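Protein kinase domain-containing protein (Chaetomium thermophilum, PDB 6Z3U) phosphorylates serine and threonine residues of proteins as the CDK7-type kinase of the CDK-activating kinase complex, in which MAT1 and cyclin H activate it. Local coordinates at the interface of chains B and A. Residues are numbered along the deposited sequence; one frame, centred on the assembly and turned at random. Chains: chain A, Protein kinase domain-containing protein; chain B, CYCLIN domain-containing protein.

Contact 1: the interface of chains B and A. Residues chain B 42, 125, 129-130, 365, 375; chain A 78-82.
A:Glu82, in the first turn of helix 80-89 of the CDK7-type kinase, puts its carboxylate between B:Arg365 and B:Arg375 of its cyclin H partner. This is the tight part of the contact. B:Arg375, extended from CG to NE, reaches in from helix 368-380 and grips OE2 end-on with both terminal nitrogens, NH2 lying 2.8 Å and NH1 3.0 Å from A:Glu82 OE2. Both approach from above the carboxylate plane, with OE2 at the guanidinium edge. B:Arg365 arrives tip to tip instead, its NH1 donating to the syn side of A:Glu82 OE2 at 2.8 Å (150° at H), in the guanidinium plane but tilted out of the carboxylate's. One oxygen thus accepts three N-H groups from two arginines, each salt-bridged to it, which would probably favour the charged carboxylate. A glutamine in place of A:Glu82 would probably leave the two guanidinium groups, held close together, without the negative charge that pairs them.

B:Tyr130 steadies B:Arg365, its phenol oxygen OH accepting from B:Arg365 NE at 3.0 Å, tilted out of the guanidinium plane toward the face A:Asp79 covers. A:Asp79, just ahead of the helix, lays OD2 over that face, toward its rim; this salt bridge is longer, 3.6 Å from A:Asp79 OD2 to B:Arg365 NE, and the carboxylate is turned 69° from the guanidinium plane. The phenol of B:Tyr130 meets that carboxylate tip to tip, the two groups nearly parallel.

Toward B:Arg42 the contact is looser. This arginine comes from helix 25-48 and, bent at chi3 (-79°), passes its end obliquely across the ring of A:Pro80, with NE 3.6 Å from A:Pro80 CD; its CD methylene rests near the carbonyl oxygen of A:Pro78. The guanidinium stays apart from the acid, NH2 being 4.3 Å from A:Asp79 OD2, an attraction at most. B:Asn125 crosses A:Asp79 and A:Val81 at about right angles, its amide oxygen OD1 touching A:Val81 CG2 and, without bonding, A:Asp79 OD1.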
loop_
_atom_site.group_PDB
_atom_site.type_symbol
_atom_site.label_atom_id
_atom_site.label_comp_id
_atom_site.label_asym_id
_atom_site.label_seq_id
_atom_site.Cartn_x
_atom_site.Cartn_y
_atom_site.Cartn_z
ATOM N N ARG B 42 -5.408 -15.616 31.271
ATOM C CA ARG B 42 -4.236 -14.798 31.564
ATOM C C ARG B 42 -4.525 -13.783 32.662
ATOM O O ARG B 42 -3.697 -13.581 33.559
ATOM C CB ARG B 42 -3.756 -14.095 30.292
ATOM C CG ARG B 42 -3.057 -15.020 29.307
ATOM C CD ARG B 42 -2.351 -14.254 28.193
ATOM N NE ARG B 42 -3.261 -13.797 27.144
ATOM C CZ ARG B 42 -3.777 -12.573 27.064
ATOM N NH1 ARG B 42 -4.590 -12.271 26.062
ATOM N NH2 ARG B 42 -3.485 -11.651 27.974
ATOM N N ASN B 125 -6.701 -9.913 19.555
ATOM C CA ASN B 125 -6.613 -9.423 20.920
ATOM C C ASN B 125 -8.018 -9.278 21.481
ATOM O O ASN B 125 -8.979 -9.052 20.741
ATOM C CB ASN B 125 -5.883 -8.078 20.992
ATOM C CG ASN B 125 -4.455 -8.167 20.505
ATOM O OD1 ASN B 125 -3.711 -9.069 20.886
ATOM N ND2 ASN B 125 -4.067 -7.235 19.646
ATOM N N THR B 129 -8.104 -6.905 27.282
ATOM C CA THR B 129 -6.658 -6.720 27.351
ATOM C C THR B 129 -6.233 -5.285 27.059
ATOM O O THR B 129 -5.424 -4.718 27.799
ATOM C CB THR B 129 -5.960 -7.675 26.375
ATOM O OG1 THR B 129 -6.550 -8.976 26.475
ATOM C CG2 THR B 129 -4.478 -7.775 26.695
ATOM N N TYR B 130 -6.754 -4.685 25.988
ATOM C CA TYR B 130 -6.399 -3.328 25.597
ATOM C C TYR B 130 -7.654 -2.477 25.448
ATOM O O TYR B 130 -8.694 -2.974 24.997
ATOM C CB TYR B 130 -5.604 -3.329 24.285
ATOM C CG TYR B 130 -4.329 -4.144 24.346
ATOM C CD1 TYR B 130 -3.252 -3.728 25.119
ATOM C CD2 TYR B 130 -4.203 -5.329 23.632
ATOM C CE1 TYR B 130 -2.081 -4.468 25.177
ATOM C CE2 TYR B 130 -3.037 -6.079 23.685
ATOM C CZ TYR B 130 -1.980 -5.645 24.459
ATOM O OH TYR B 130 -0.819 -6.387 24.514
ATOM N N ARG B 365 -1.887 -3.723 31.279
ATOM C CA ARG B 365 -1.907 -3.319 29.882
ATOM C C ARG B 365 -2.952 -2.258 29.559
ATOM O O ARG B 365 -2.892 -1.670 28.474
ATOM C CB ARG B 365 -2.153 -4.529 28.972
ATOM C CG ARG B 365 -1.037 -5.560 28.934
ATOM C CD ARG B 365 -1.403 -6.678 27.959
ATOM N NE ARG B 365 -0.238 -7.259 27.294
ATOM C CZ ARG B 365 0.443 -8.319 27.718
ATOM N NH1 ARG B 365 1.483 -8.748 27.015
ATOM N NH2 ARG B 365 0.096 -8.948 28.834
ATOM N N ARG B 375 8.116 -0.845 28.994
ATOM C CA ARG B 375 8.757 -1.619 27.937
ATOM C C ARG B 375 9.941 -0.878 27.329
ATOM O O ARG B 375 10.874 -1.520 26.833
ATOM C CB ARG B 375 7.734 -1.988 26.861
ATOM C CG ARG B 375 6.709 -3.006 27.352
ATOM C CD ARG B 375 6.078 -3.810 26.226
ATOM N NE ARG B 375 5.655 -5.126 26.703
ATOM C CZ ARG B 375 4.723 -5.880 26.127
ATOM N NH1 ARG B 375 4.089 -5.457 25.041
ATOM N NH2 ARG B 375 4.420 -7.063 26.645
ATOM N N PRO A 78 3.605 -12.975 27.430
ATOM C CA PRO A 78 2.504 -13.907 27.704
ATOM C C PRO A 78 1.366 -13.808 26.689
ATOM O O PRO A 78 0.507 -14.689 26.646
ATOM C CB PRO A 78 2.025 -13.485 29.101
ATOM C CG PRO A 78 3.197 -12.807 29.721
ATOM C CD PRO A 78 3.904 -12.115 28.589
ATOM N N ASP A 79 1.368 -12.752 25.881
ATOM C CA ASP A 79 0.289 -12.550 24.923
ATOM C C ASP A 79 0.389 -13.586 23.805
ATOM O O ASP A 79 1.494 -13.942 23.387
ATOM C CB ASP A 79 0.370 -11.134 24.349
ATOM C CG ASP A 79 -0.994 -10.525 24.083
ATOM O OD1 ASP A 79 -1.658 -10.940 23.109
ATOM O OD2 ASP A 79 -1.401 -9.626 24.851
ATOM N N PRO A 80 -0.743 -14.091 23.296
ATOM C CA PRO A 80 -0.655 -15.052 22.181
ATOM C C PRO A 80 0.018 -14.486 20.943
ATOM O O PRO A 80 0.787 -15.196 20.282
ATOM C CB PRO A 80 -2.124 -15.424 21.918
ATOM C CG PRO A 80 -2.930 -14.336 22.557
ATOM C CD PRO A 80 -2.133 -13.902 23.747
ATOM N N VAL A 81 -0.249 -13.221 20.606
ATOM C CA VAL A 81 0.432 -12.608 19.470
ATOM C C VAL A 81 1.902 -12.372 19.786
ATOM O O VAL A 81 2.752 -12.420 18.890
ATOM C CB VAL A 81 -0.268 -11.301 19.050
ATOM C CG1 VAL A 81 -1.690 -11.587 18.595
ATOM C CG2 VAL A 81 -0.263 -10.291 20.190
ATOM N N GLU A 82 2.232 -12.107 21.052
ATOM C CA GLU A 82 3.622 -11.832 21.396
ATOM C C GLU A 82 4.483 -13.079 21.247
ATOM O O GLU A 82 5.589 -13.010 20.698
ATOM C CB GLU A 82 3.712 -11.277 22.818
ATOM C CG GLU A 82 3.275 -9.824 22.941
ATOM C CD GLU A 82 3.174 -9.356 24.382
ATOM O OE1 GLU A 82 3.394 -10.179 25.296
ATOM O OE2 GLU A 82 2.871 -8.164 24.601
#

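Contact 2: the interface of chains B and A. Residues chain B 142, 172-173, 176, 181; chain A 126, 134, 142, 162, 166-168.
Both B:Phe173 and A:Met134 hold CG anti to the backbone N (chi1 -168° and -170°), which sends the cyclin ring outward from helix 172-178 and the kinase thioether in to meet it. A bend at chi3 (-46°) then turns the methionine methyl CE to the ring edge, 3.9 Å from B:Phe173 CD1, where the same CE also reaches B:Phe142 and B:Cys176. The turn at A:Gln166 lies over the far rim of the B:Phe173 ring, its backbone oxygen O above CE2 and 3.4 Å from it, while the amide oxygen OE1 sits at the edge opposite the methyl, with the amide plane nearly perpendicular.

B:Glu172 adds the polar contact. Its extended chain brings OE2 to the backbone N-H of A:Met134, a hydrogen bond of 2.7 Å from A:Met134 N to B:Glu172 OE2, received on the syn side but tilted out of the carboxylate plane. This bond is likely to steady the backbone of A:Met134 where its side chain packs.

B:Phe181 slides past A:Leu168, with CE1 3.4 Å from A:Leu168 CD1, points its tip at A:Ser162 CB, and turns CD1 toward A:Leu142 CD2.

B:Phe173 and B:Phe181 thereby pack into the seam of the kinase N-terminal lobe between helix 136-148, the C-helix of the kinase fold that A:Met134 leads into, and strands 157-162 and 168-172 of the beta-sheet.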
loop_
_atom_site.group_PDB
_atom_site.type_symbol
_atom_site.label_atom_id
_atom_site.label_comp_id
_atom_site.label_asym_id
_atom_site.label_seq_id
_atom_site.Cartn_x
_atom_site.Cartn_y
_atom_site.Cartn_z
ATOM N N PHE B 142 -3.475 5.508 12.538
ATOM C CA PHE B 142 -2.691 4.593 11.714
ATOM C C PHE B 142 -3.358 4.347 10.366
ATOM O O PHE B 142 -2.670 4.077 9.375
ATOM C CB PHE B 142 -2.479 3.279 12.464
ATOM C CG PHE B 142 -1.283 2.501 11.998
ATOM C CD1 PHE B 142 -0.007 3.024 12.129
ATOM C CD2 PHE B 142 -1.431 1.240 11.447
ATOM C CE1 PHE B 142 1.097 2.311 11.706
ATOM C CE2 PHE B 142 -0.329 0.519 11.024
ATOM C CZ PHE B 142 0.936 1.055 11.155
ATOM N N GLU B 172 0.148 2.866 18.785
ATOM C CA GLU B 172 0.406 2.759 17.352
ATOM C C GLU B 172 1.123 1.454 17.017
ATOM O O GLU B 172 0.638 0.652 16.212
ATOM C CB GLU B 172 1.221 3.959 16.867
ATOM C CG GLU B 172 1.309 4.052 15.347
ATOM C CD GLU B 172 2.245 5.146 14.864
ATOM O OE1 GLU B 172 1.972 5.732 13.794
ATOM O OE2 GLU B 172 3.255 5.418 15.547
ATOM N N PHE B 173 2.288 1.224 17.629
ATOM C CA PHE B 173 3.037 0.007 17.333
ATOM C C PHE B 173 2.281 -1.229 17.802
ATOM O O PHE B 173 2.345 -2.285 17.162
ATOM C CB PHE B 173 4.419 0.062 17.980
ATOM C CG PHE B 173 5.357 -1.004 17.488
ATOM C CD1 PHE B 173 5.702 -1.073 16.148
ATOM C CD2 PHE B 173 5.890 -1.936 18.362
ATOM C CE1 PHE B 173 6.563 -2.052 15.688
ATOM C CE2 PHE B 173 6.751 -2.917 17.909
ATOM C CZ PHE B 173 7.088 -2.975 16.569
ATOM N N CYS B 176 -0.010 -2.123 15.140
ATOM C CA CYS B 176 0.694 -2.684 13.993
ATOM C C CYS B 176 0.908 -4.181 14.170
ATOM O O CYS B 176 0.698 -4.962 13.235
ATOM C CB CYS B 176 2.025 -1.961 13.796
ATOM S SG CYS B 176 2.770 -2.195 12.167
ATOM N N PHE B 181 0.981 -6.686 10.790
ATOM C CA PHE B 181 1.814 -5.945 9.848
ATOM C C PHE B 181 1.234 -5.931 8.438
ATOM O O PHE B 181 1.953 -5.659 7.472
ATOM C CB PHE B 181 3.236 -6.516 9.820
ATOM C CG PHE B 181 3.871 -6.626 11.176
ATOM C CD1 PHE B 181 4.521 -5.541 11.740
ATOM C CD2 PHE B 181 3.816 -7.811 11.890
ATOM C CE1 PHE B 181 5.107 -5.637 12.986
ATOM C CE2 PHE B 181 4.400 -7.913 13.139
ATOM C CZ PHE B 181 5.046 -6.825 13.687
ATOM N N VAL A 126 12.245 1.956 15.491
ATOM C CA VAL A 126 10.939 2.614 15.490
ATOM C C VAL A 126 11.032 4.013 16.075
ATOM O O VAL A 126 10.241 4.896 15.718
ATOM C CB VAL A 126 9.913 1.737 16.248
ATOM C CG1 VAL A 126 9.054 2.567 17.204
ATOM C CG2 VAL A 126 9.031 0.987 15.254
ATOM N N MET A 134 5.348 6.315 14.162
ATOM C CA MET A 134 6.027 5.520 13.146
ATOM C C MET A 134 6.332 6.367 11.915
ATOM O O MET A 134 5.470 7.096 11.416
ATOM C CB MET A 134 5.165 4.316 12.760
ATOM C CG MET A 134 5.891 3.305 11.880
ATOM S SD MET A 134 5.019 1.742 11.634
ATOM C CE MET A 134 4.492 1.337 13.301
ATOM N N LEU A 142 6.592 -1.307 4.617
ATOM C CA LEU A 142 5.833 -2.445 5.128
ATOM C C LEU A 142 4.632 -2.749 4.241
ATOM O O LEU A 142 4.295 -3.918 4.017
ATOM C CB LEU A 142 5.388 -2.158 6.562
ATOM C CG LEU A 142 5.267 -3.340 7.521
ATOM C CD1 LEU A 142 6.521 -4.194 7.490
ATOM C CD2 LEU A 142 5.002 -2.838 8.933
ATOM N N SER A 162 8.204 -8.380 15.215
ATOM C CA SER A 162 8.513 -7.326 16.168
ATOM C C SER A 162 9.551 -7.824 17.165
ATOM O O SER A 162 9.529 -8.990 17.573
ATOM C CB SER A 162 7.251 -6.869 16.898
ATOM O OG SER A 162 6.657 -7.945 17.599
ATOM N N GLN A 166 10.514 -3.635 21.156
ATOM C CA GLN A 166 9.447 -2.932 20.444
ATOM C C GLN A 166 9.972 -2.238 19.190
ATOM O O GLN A 166 9.550 -1.133 18.842
ATOM C CB GLN A 166 8.744 -1.936 21.367
ATOM C CG GLN A 166 8.191 -2.574 22.632
ATOM C CD GLN A 166 7.225 -3.710 22.341
ATOM O OE1 GLN A 166 6.220 -3.527 21.652
ATOM N NE2 GLN A 166 7.531 -4.895 22.863
ATOM N N ASN A 167 10.899 -2.895 18.501
ATOM C CA ASN A 167 11.426 -2.417 17.234
ATOM C C ASN A 167 10.903 -3.283 16.096
ATOM O O ASN A 167 10.503 -4.434 16.291
ATOM C CB ASN A 167 12.957 -2.415 17.235
ATOM C CG ASN A 167 13.535 -1.104 17.726
ATOM O OD1 ASN A 167 12.825 -0.273 18.296
ATOM N ND2 ASN A 167 14.827 -0.904 17.497
ATOM N N LEU A 168 10.907 -2.710 14.899
ATOM C CA LEU A 168 10.398 -3.375 13.709
ATOM C C LEU A 168 11.548 -4.027 12.951
ATOM O O LEU A 168 12.600 -3.407 12.756
ATOM C CB LEU A 168 9.667 -2.380 12.811
ATOM C CG LEU A 168 8.941 -2.968 11.602
ATOM C CD1 LEU A 168 7.855 -3.934 12.047
ATOM C CD2 LEU A 168 8.357 -1.858 10.745
#

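The centres of the C-alpha atoms of contact 1 and contact 2 lie about 15 Å apart, and they share no residues. On the kinase, contact 1 uses helix 80-89, just ahead of strand 92-99, whereas contact 2 uses the C-helix and sheet edge of the N-terminal lobe. The cyclin draws on distant stretches of its chain, from helix 25-48 to helix 368-380 in contact 1. A charged clasp and an apolar wedge therefore grip the kinase at two places. The centre of contact 2 is about 21 Å from A:Asp220, the catalytic aspartate of the HRD motif; it likely influences activity through the C-helix, while contact 1 probably reinforces the pairing.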